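Local coordinates for CYCLIN domain-containing protein (Chaetomium thermophilum, PDB 6Z3U) that probably serves as the cyclin H-type regulatory subunit of the CDK-activating kinase complex, helping to activate its cyclin-dependent kinase partner, at residues Glu19-Ser24 against Tyr122-Ile127. Sequence-based numbering, arbitrary orientation.
Sequences ELWSFS and YITNSI
W21 and I123 have the nearest CA atoms across the contact, 9.9 Å apart, and the loop between helices 16-19 and 25-48 meets the C-terminal end of helix 108-124 through side chains, without a hydrogen bond between the two segments. The indole of W21 reaches across to the helix. Its CG lies anti to the carbonyl carbon (chi1 -63°), and the benzo end of the ring system meets the last turn. There W21 CZ3 meets I123 CG2 at 3.4 Å, the methyl lying at the edge of the indole and near its plane. The neighbouring ring atom, W21 CH2, is 3.5 Å from T124 CG2, which approaches obliquely; the tryptophan and threonine side chains cross at about a right angle. The other branch of I123 is stretched out, with CG1 anti to the backbone N (chi1 173°), and its CD1 packs more loosely, 4.3 Å from F23 CE2. One face of the F23 ring also lies against the backbone of its own segment, W21 C standing 3.8 Å above the plane toward the rim. W21 NE1 hydrogen-bonds to I179 O, and T124 OG1 to G178 O and to F121 O of its own helix. With an alanine in place of W21, the methyls of I123 and T124 would probably lose their aromatic partner and I179 O the indole donor. L28 of helix 25-48 touches both F23 and I123, adding to the apolar cluster, while T124 also packs on V81 of the kinase chain. The contact joins the loop between N-terminal helices 16-19 and 25-48 to the end of helix 108-124 in the cyclin-like region, an apolar packing interface of the all-helical cyclin fold beside its kinase partner.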
ATOM      1  N   GLU A  19      -4.349   8.322 -12.025  1.00 48.72           N
ATOM      2  CA  GLU A  19      -3.488   8.761 -13.116  1.00 51.39           C
ATOM      3  C   GLU A  19      -3.219   7.645 -14.118  1.00 52.12           C
ATOM      4  O   GLU A  19      -2.973   7.921 -15.296  1.00 61.18           O
ATOM      5  CB  GLU A  19      -2.169   9.303 -12.557  1.00 67.57           C
ATOM      6  CG  GLU A  19      -1.243   8.246 -11.960  1.00 74.05           C
ATOM      7  CD  GLU A  19       0.145   8.785 -11.653  1.00 77.21           C
ATOM      8  OE1 GLU A  19       0.245   9.843 -10.992  1.00 69.26           O
ATOM      9  OE2 GLU A  19       1.136   8.150 -12.075  1.00 74.38           O
ATOM     10  N   LEU A  20      -3.270   6.390 -13.677  1.00 54.63           N
ATOM     11  CA  LEU A  20      -2.878   5.252 -14.502  1.00 51.58           C
ATOM     12  C   LEU A  20      -4.029   4.343 -14.895  1.00 49.16           C
ATOM     13  O   LEU A  20      -4.028   3.811 -16.006  1.00 53.52           O
ATOM     14  CB  LEU A  20      -1.820   4.419 -13.770  1.00 56.03           C
ATOM     15  CG  LEU A  20      -0.382   4.452 -14.293  1.00 55.86           C
ATOM     16  CD1 LEU A  20       0.152   5.858 -14.490  1.00 62.96           C
ATOM     17  CD2 LEU A  20       0.505   3.688 -13.315  1.00 46.95           C
ATOM     18  N   TRP A  21      -5.008   4.139 -14.017  1.00 52.44           N
ATOM     19  CA  TRP A  21      -6.068   3.163 -14.243  1.00 54.70           C
ATOM     20  C   TRP A  21      -7.441   3.793 -14.069  1.00 54.28           C
ATOM     21  O   TRP A  21      -8.353   3.200 -13.485  1.00 53.70           O
ATOM     22  CB  TRP A  21      -5.900   1.962 -13.317  1.00 51.30           C
ATOM     23  CG  TRP A  21      -4.630   1.219 -13.564  1.00 47.12           C
ATOM     24  CD1 TRP A  21      -3.508   1.230 -12.789  1.00 40.67           C
ATOM     25  CD2 TRP A  21      -4.343   0.362 -14.673  1.00 41.23           C
ATOM     26  NE1 TRP A  21      -2.542   0.427 -13.344  1.00 40.66           N
ATOM     27  CE2 TRP A  21      -3.030  -0.117 -14.502  1.00 42.71           C
ATOM     28  CE3 TRP A  21      -5.071  -0.047 -15.794  1.00 41.65           C
ATOM     29  CZ2 TRP A  21      -2.430  -0.988 -15.410  1.00 42.71           C
ATOM     30  CZ3 TRP A  21      -4.474  -0.912 -16.692  1.00 46.30           C
ATOM     31  CH2 TRP A  21      -3.166  -1.372 -16.495  1.00 44.32           C
ATOM     32  N   SER A  22      -7.605   5.012 -14.579  1.00 55.74           N
ATOM     33  CA  SER A  22      -8.904   5.670 -14.641  1.00 60.29           C
ATOM     34  C   SER A  22      -9.010   6.345 -15.999  1.00 56.79           C
ATOM     35  O   SER A  22      -8.189   7.205 -16.330  1.00 57.13           O
ATOM     36  CB  SER A  22      -9.078   6.687 -13.510  1.00 69.79           C
ATOM     37  OG  SER A  22      -9.215   6.043 -12.253  1.00 58.93           O
ATOM     38  N   PHE A  23     -10.008   5.942 -16.785  1.00 64.59           N
ATOM     39  CA  PHE A  23     -10.193   6.451 -18.134  1.00 68.74           C
ATOM     40  C   PHE A  23     -11.677   6.657 -18.391  1.00 69.47           C
ATOM     41  O   PHE A  23     -12.528   6.313 -17.567  1.00 68.57           O
ATOM     42  CB  PHE A  23      -9.614   5.496 -19.186  1.00 66.84           C
ATOM     43  CG  PHE A  23      -8.428   4.711 -18.706  1.00 71.13           C
ATOM     44  CD1 PHE A  23      -7.154   5.250 -18.761  1.00 85.19           C
ATOM     45  CD2 PHE A  23      -8.587   3.425 -18.213  1.00 64.54           C
ATOM     46  CE1 PHE A  23      -6.061   4.528 -18.322  1.00 83.40           C
ATOM     47  CE2 PHE A  23      -7.497   2.696 -17.776  1.00 63.15           C
ATOM     48  CZ  PHE A  23      -6.232   3.247 -17.833  1.00 68.18           C
ATOM     49  N   SER A  24     -11.978   7.230 -19.549  1.00 69.11           N
ATOM     50  CA  SER A  24     -13.344   7.320 -20.026  1.00 63.44           C
ATOM     51  C   SER A  24     -13.720   6.041 -20.776  1.00 63.97           C
ATOM     52  O   SER A  24     -12.844   5.349 -21.305  1.00 68.19           O
ATOM     53  CB  SER A  24     -13.505   8.522 -20.950  1.00 68.48           C
ATOM     54  OG  SER A  24     -12.808   8.324 -22.169  1.00 67.17           O
ATOM     55  N   TYR A 122      -5.311  -7.568 -18.338  1.00 48.55           N
ATOM     56  CA  TYR A 122      -5.842  -7.913 -19.648  1.00 50.42           C
ATOM     57  C   TYR A 122      -6.428  -6.716 -20.389  1.00 49.07           C
ATOM     58  O   TYR A 122      -7.205  -6.906 -21.333  1.00 42.90           O
ATOM     59  CB  TYR A 122      -6.886  -9.023 -19.503  1.00 43.79           C
ATOM     60  CG  TYR A 122      -6.258 -10.395 -19.388  1.00 45.86           C
ATOM     61  CD1 TYR A 122      -5.353 -10.840 -20.340  1.00 52.26           C
ATOM     62  CD2 TYR A 122      -6.543 -11.231 -18.314  1.00 45.64           C
ATOM     63  CE1 TYR A 122      -4.765 -12.077 -20.243  1.00 53.48           C
ATOM     64  CE2 TYR A 122      -5.956 -12.479 -18.209  1.00 43.21           C
ATOM     65  CZ  TYR A 122      -5.065 -12.892 -19.179  1.00 49.06           C
ATOM     66  OH  TYR A 122      -4.465 -14.124 -19.103  1.00 58.61           O
ATOM     67  N   ILE A 123      -6.090  -5.493 -19.990  1.00 55.73           N
ATOM     68  CA  ILE A 123      -6.377  -4.322 -20.779  1.00 52.87           C
ATOM     69  C   ILE A 123      -5.106  -3.809 -21.427  1.00 50.01           C
ATOM     70  O   ILE A 123      -5.150  -3.266 -22.545  1.00 49.26           O
ATOM     71  CB  ILE A 123      -7.046  -3.202 -19.926  1.00 46.62           C
ATOM     72  CG1 ILE A 123      -7.173  -1.915 -20.739  1.00 45.57           C
ATOM     73  CG2 ILE A 123      -6.269  -2.971 -18.648  1.00 43.99           C
ATOM     74  CD1 ILE A 123      -8.099  -0.902 -20.124  1.00 47.55           C
ATOM     75  N   THR A 124      -3.965  -4.016 -20.778  1.00 50.86           N
ATOM     76  CA  THR A 124      -2.679  -3.793 -21.408  1.00 51.60           C
ATOM     77  C   THR A 124      -2.201  -5.003 -22.194  1.00 50.74           C
ATOM     78  O   THR A 124      -1.335  -4.859 -23.064  1.00 58.22           O
ATOM     79  CB  THR A 124      -1.606  -3.433 -20.373  1.00 50.54           C
ATOM     80  OG1 THR A 124      -1.515  -4.470 -19.389  1.00 50.97           O
ATOM     81  CG2 THR A 124      -1.933  -2.117 -19.683  1.00 49.66           C
ATOM     82  N   ASN A 125      -2.745  -6.183 -21.904  1.00 49.30           N
ATOM     83  CA  ASN A 125      -2.372  -7.419 -22.573  1.00 51.98           C
ATOM     84  C   ASN A 125      -3.631  -8.096 -23.089  1.00 54.99           C
ATOM     85  O   ASN A 125      -4.719  -7.928 -22.530  1.00 51.67           O
ATOM     86  CB  ASN A 125      -1.620  -8.366 -21.631  1.00 44.99           C
ATOM     87  CG  ASN A 125      -0.322  -7.775 -21.129  1.00 56.57           C
ATOM     88  OD1 ASN A 125       0.468  -7.235 -21.902  1.00 71.39           O
ATOM     89  ND2 ASN A 125      -0.102  -7.860 -19.826  1.00 51.26           N
ATOM     90  N   SER A 126      -3.478  -8.846 -24.171  1.00 50.61           N
ATOM     91  CA  SER A 126      -4.592  -9.551 -24.783  1.00 49.35           C
ATOM     92  C   SER A 126      -4.691 -10.968 -24.244  1.00 45.59           C
ATOM     93  O   SER A 126      -3.694 -11.570 -23.838  1.00 45.24           O
ATOM     94  CB  SER A 126      -4.442  -9.584 -26.305  1.00 55.87           C
ATOM     95  OG  SER A 126      -5.026 -10.765 -26.827  1.00 54.97           O
ATOM     96  N   ILE A 127      -5.915 -11.503 -24.243  1.00 48.13           N
ATOM     97  CA  ILE A 127      -6.144 -12.876 -23.809  1.00 47.76           C
ATOM     98  C   ILE A 127      -5.464 -13.876 -24.734  1.00 53.72           C
ATOM     99  O   ILE A 127      -5.172 -15.004 -24.321  1.00 49.83           O
ATOM    100  CB  ILE A 127      -7.660 -13.145 -23.725  1.00 48.95           C
ATOM    101  CG1 ILE A 127      -8.260 -12.434 -22.511  1.00 50.85           C
ATOM    102  CG2 ILE A 127      -7.943 -14.637 -23.649  1.00 58.23           C
ATOM    103  CD1 ILE A 127      -8.007 -13.144 -21.197  1.00 60.33           C
TER